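Local coordinates for protein cycloalternan-forming enzyme (Listeria monocytogenes serovar 1/2a, PDB 5F7U) that is a multidomain carbohydrate-active enzyme of glycoside hydrolase family 31, built round a TIM barrel and carrying a family 6 carbohydrate-binding module, at residues Lys341-Asn349 with Asn715-Asp726. The protein carries 1 engineered substitution. Sequence-based numbering, arbitrary orientation.
Sequences KDQNDIVNN and NGKSMMRQMAMD. With MG (magnesium ion), chain H.
Helix 343-354 lies closest to the other segment where Asn-348 CA comes 4.2 Å from Gly-716 CA, Gly-716 being the first residue past helix 702-715, where phi turns positive (68°). One direct hydrogen bond joins the two segments: Asn-344 ND2 donates to Asp-726 OD1 at 3.0 Å (161°), with the acceptor in the amide plane but the donor above the carboxylate plane. From the other face of that carboxylate Arg-721 NE reaches the same OD1 atom, while its NH1 bonds OD2 of Asp-726 at 2.8 Å, a side-on bidentate salt bridge that fixes the acceptor. Lys-717 CE lies over the guanidinium centre, 3.5 Å above its plane, and the lysine's NZ pairs with Asp-744. The contact sets the helix after strand 333-338 against a segment within the family 31 C-terminal domain, whose edge strand 720-721 pairs with strand 740-742. Bent at chi2 and chi3, Met-725 brings CE to 3.6 Å from Val-347 CG2. One water bridges Gln-343 N and Met-725 O; another donates to Asn-344 OD1 and accepts from Ser-718 N. On the helix, Asn-349 OD1 binds magnesium at 2.2 Å, and five waters complete the octahedron.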
loop_
_atom_site.group_PDB
_atom_site.type_symbol
_atom_site.label_atom_id
_atom_site.label_comp_id
_atom_site.label_asym_id
_atom_site.label_seq_id
_atom_site.Cartn_x
_atom_site.Cartn_y
_atom_site.Cartn_z
ATOM N N LYS A 341 -5.266 3.297 -19.582
ATOM C CA LYS A 341 -6.471 2.548 -19.963
ATOM C C LYS A 341 -7.493 2.551 -18.823
ATOM O O LYS A 341 -8.714 2.553 -19.055
ATOM C CB LYS A 341 -6.109 1.103 -20.347
ATOM C CG LYS A 341 -5.130 1.003 -21.521
ATOM C CD LYS A 341 -4.802 -0.449 -21.910
ATOM C CE LYS A 341 -3.599 -1.040 -21.152
ATOM N NZ LYS A 341 -2.308 -0.338 -21.454
ATOM N N ASP A 342 -6.969 2.560 -17.600
ATOM C CA ASP A 342 -7.758 2.624 -16.373
ATOM C C ASP A 342 -6.867 3.091 -15.210
ATOM O O ASP A 342 -5.711 3.443 -15.439
ATOM C CB ASP A 342 -8.469 1.276 -16.098
ATOM C CG ASP A 342 -7.521 0.101 -15.880
ATOM O OD1 ASP A 342 -6.389 0.249 -15.366
ATOM O OD2 ASP A 342 -7.974 -1.042 -16.150
ATOM N N GLN A 343 -7.377 3.106 -13.971
ATOM C CA GLN A 343 -6.598 3.694 -12.859
ATOM C C GLN A 343 -5.360 2.881 -12.534
ATOM O O GLN A 343 -4.314 3.436 -12.178
ATOM C CB GLN A 343 -7.437 3.850 -11.579
ATOM C CG GLN A 343 -8.713 4.662 -11.789
ATOM C CD GLN A 343 -8.419 6.117 -12.127
ATOM O OE1 GLN A 343 -8.358 6.504 -13.301
ATOM N NE2 GLN A 343 -8.253 6.932 -11.101
ATOM N N ASN A 344 -5.486 1.556 -12.666
ATOM C CA ASN A 344 -4.355 0.700 -12.390
ATOM C C ASN A 344 -3.274 0.815 -13.445
ATOM O O ASN A 344 -2.080 0.678 -13.138
ATOM C CB ASN A 344 -4.832 -0.730 -12.206
ATOM C CG ASN A 344 -5.697 -0.868 -10.977
ATOM O OD1 ASN A 344 -5.289 -0.446 -9.887
ATOM N ND2 ASN A 344 -6.913 -1.389 -11.150
ATOM N N ASP A 345 -3.700 1.118 -14.665
ATOM C CA ASP A 345 -2.767 1.390 -15.754
ATOM C C ASP A 345 -2.021 2.708 -15.534
ATOM O O ASP A 345 -0.851 2.829 -15.932
ATOM C CB ASP A 345 -3.488 1.416 -17.092
ATOM C CG ASP A 345 -2.534 1.290 -18.256
ATOM O OD1 ASP A 345 -1.631 0.431 -18.165
ATOM O OD2 ASP A 345 -2.692 2.044 -19.232
ATOM N N ILE A 346 -2.672 3.679 -14.877
ATOM C CA ILE A 346 -1.987 4.928 -14.510
ATOM C C ILE A 346 -0.849 4.601 -13.542
ATOM O O ILE A 346 0.281 5.068 -13.717
ATOM C CB ILE A 346 -2.966 5.975 -13.926
ATOM C CG1 ILE A 346 -3.888 6.487 -15.052
ATOM C CG2 ILE A 346 -2.228 7.118 -13.216
ATOM C CD1 ILE A 346 -5.077 7.308 -14.553
ATOM N N VAL A 347 -1.144 3.758 -12.548
ATOM C CA VAL A 347 -0.104 3.267 -11.632
ATOM C C VAL A 347 1.014 2.529 -12.370
ATOM O O VAL A 347 2.204 2.763 -12.082
ATOM C CB VAL A 347 -0.693 2.434 -10.464
ATOM C CG1 VAL A 347 0.414 1.998 -9.496
ATOM C CG2 VAL A 347 -1.698 3.300 -9.729
ATOM N N ASN A 348 0.650 1.653 -13.314
ATOM C CA ASN A 348 1.657 0.996 -14.129
ATOM C C ASN A 348 2.576 2.008 -14.839
ATOM O O ASN A 348 3.801 1.843 -14.829
ATOM C CB ASN A 348 1.042 0.051 -15.152
ATOM C CG ASN A 348 2.086 -0.722 -15.907
ATOM O OD1 ASN A 348 2.826 -1.522 -15.325
ATOM N ND2 ASN A 348 2.205 -0.445 -17.205
ATOM N N ASN A 349 1.978 3.038 -15.439
ATOM C CA ASN A 349 2.773 4.065 -16.140
ATOM C C ASN A 349 3.712 4.794 -15.191
ATOM O O ASN A 349 4.852 5.076 -15.538
ATOM C CB ASN A 349 1.870 5.029 -16.928
ATOM C CG ASN A 349 1.133 4.332 -18.057
ATOM O OD1 ASN A 349 1.533 3.246 -18.479
ATOM N ND2 ASN A 349 0.044 4.937 -18.547
ATOM N N ASN A 715 2.632 -5.836 -14.098
ATOM C CA ASN A 715 1.612 -4.938 -14.638
ATOM C C ASN A 715 1.235 -3.759 -13.755
ATOM O O ASN A 715 0.305 -3.009 -14.074
ATOM C CB ASN A 715 0.378 -5.758 -15.006
ATOM C CG ASN A 715 0.705 -6.843 -16.014
ATOM O OD1 ASN A 715 1.415 -6.602 -16.994
ATOM N ND2 ASN A 715 0.232 -8.047 -15.755
ATOM N N GLY A 716 1.964 -3.587 -12.657
ATOM C CA GLY A 716 1.736 -2.443 -11.771
ATOM C C GLY A 716 0.428 -2.424 -11.002
ATOM O O GLY A 716 0.057 -1.382 -10.437
ATOM N N LYS A 717 -0.303 -3.547 -10.992
ATOM C CA LYS A 717 -1.562 -3.633 -10.262
ATOM C C LYS A 717 -1.283 -4.044 -8.818
ATOM O O LYS A 717 -0.847 -5.160 -8.559
ATOM C CB LYS A 717 -2.501 -4.637 -10.903
ATOM C CG LYS A 717 -3.912 -4.587 -10.343
ATOM C CD LYS A 717 -4.857 -5.027 -11.431
ATOM C CE LYS A 717 -6.242 -5.175 -10.891
ATOM N NZ LYS A 717 -6.974 -5.923 -11.946
ATOM N N SER A 718 -1.532 -3.135 -7.876
ATOM C CA SER A 718 -1.283 -3.457 -6.469
ATOM C C SER A 718 -2.196 -4.567 -5.983
ATOM O O SER A 718 -3.292 -4.754 -6.513
ATOM C CB SER A 718 -1.452 -2.204 -5.603
ATOM O OG SER A 718 -0.435 -1.270 -5.959
ATOM N N MET A 719 -1.736 -5.303 -4.969
ATOM C CA MET A 719 -2.481 -6.451 -4.444
ATOM C C MET A 719 -3.754 -6.055 -3.700
ATOM O O MET A 719 -4.797 -6.704 -3.843
ATOM C CB MET A 719 -1.585 -7.287 -3.540
ATOM C CG MET A 719 -0.551 -8.064 -4.345
ATOM S SD MET A 719 0.732 -8.736 -3.291
ATOM C CE MET A 719 -0.109 -10.161 -2.631
ATOM N N MET A 720 -3.660 -4.981 -2.915
ATOM C CA MET A 720 -4.794 -4.521 -2.127
ATOM C C MET A 720 -5.112 -3.121 -2.593
ATOM O O MET A 720 -4.219 -2.281 -2.566
ATOM C CB MET A 720 -4.396 -4.507 -0.648
ATOM C CG MET A 720 -5.484 -3.976 0.262
ATOM S SD MET A 720 -5.044 -3.971 2.020
ATOM C CE MET A 720 -3.585 -2.951 1.930
ATOM N N ARG A 721 -6.350 -2.860 -3.033
ATOM C CA ARG A 721 -6.663 -1.564 -3.659
ATOM C C ARG A 721 -7.932 -0.924 -3.108
ATOM O O ARG A 721 -8.936 -1.592 -2.893
ATOM C CB ARG A 721 -6.814 -1.718 -5.194
ATOM C CG ARG A 721 -5.579 -2.266 -5.897
ATOM C CD ARG A 721 -5.731 -2.480 -7.411
ATOM N NE ARG A 721 -6.932 -3.259 -7.760
ATOM C CZ ARG A 721 -7.118 -4.549 -7.473
ATOM N NH1 ARG A 721 -8.262 -5.155 -7.822
ATOM N NH2 ARG A 721 -6.162 -5.250 -6.855
ATOM N N GLN A 722 -7.878 0.393 -2.950
ATOM C CA GLN A 722 -9.038 1.189 -2.536
ATOM C C GLN A 722 -10.060 1.074 -3.692
ATOM O O GLN A 722 -9.663 0.937 -4.878
ATOM C CB GLN A 722 -8.556 2.631 -2.332
ATOM C CG GLN A 722 -9.500 3.555 -1.550
ATOM C CD GLN A 722 -10.615 4.104 -2.437
ATOM O OE1 GLN A 722 -10.421 4.294 -3.629
ATOM N NE2 GLN A 722 -11.791 4.339 -1.861
ATOM N N MET A 723 -11.358 1.141 -3.374
ATOM C CA MET A 723 -12.391 0.786 -4.368
ATOM C C MET A 723 -12.368 1.629 -5.638
ATOM O O MET A 723 -12.634 1.123 -6.729
ATOM C CB MET A 723 -13.798 0.814 -3.753
ATOM C CG MET A 723 -14.048 -0.179 -2.610
ATOM S SD MET A 723 -13.784 -1.914 -2.995
ATOM C CE MET A 723 -14.969 -2.140 -4.330
ATOM N N ALA A 724 -12.017 2.909 -5.497
ATOM C CA ALA A 724 -11.998 3.836 -6.634
ATOM C C ALA A 724 -10.855 3.543 -7.625
ATOM O O ALA A 724 -10.838 4.078 -8.734
ATOM C CB ALA A 724 -11.954 5.296 -6.154
ATOM N N MET A 725 -9.901 2.690 -7.239
ATOM C CA MET A 725 -8.878 2.251 -8.201
ATOM C C MET A 725 -9.472 1.342 -9.257
ATOM O O MET A 725 -8.980 1.318 -10.388
ATOM C CB MET A 725 -7.715 1.518 -7.516
ATOM C CG MET A 725 -6.888 2.364 -6.563
ATOM S SD MET A 725 -6.219 3.881 -7.250
ATOM C CE MET A 725 -5.042 3.240 -8.429
ATOM N N ASP A 726 -10.503 0.573 -8.906
ATOM C CA ASP A 726 -11.162 -0.286 -9.899
ATOM C C ASP A 726 -12.453 0.321 -10.452
ATOM O O ASP A 726 -12.930 -0.070 -11.556
ATOM C CB ASP A 726 -11.467 -1.675 -9.310
ATOM C CG ASP A 726 -10.226 -2.535 -9.104
ATOM O OD1 ASP A 726 -9.084 -2.043 -9.195
ATOM O OD2 ASP A 726 -10.415 -3.744 -8.843
HETATM MG MG MG H . 1.302 2.266 -20.387
HETATM O O HOH W 1 -8.711 6.010 -8.466
HETATM O O HOH W 2 -9.761 1.739 -13.112
HETATM O O HOH W 3 -2.714 -0.629 -8.746
HETATM O O HOH W 4 -2.238 -2.381 -13.610
HETATM O O HOH W 5 -1.457 -2.209 -16.981
HETATM O O HOH W 6 0.627 0.592 -19.506
HETATM O O HOH W 7 -0.645 2.855 -20.684
HETATM O O HOH W 8 1.300 1.269 -22.259
HETATM O O HOH W 9 1.900 4.104 -21.216
HETATM O O HOH W 10 3.201 1.584 -20.197
#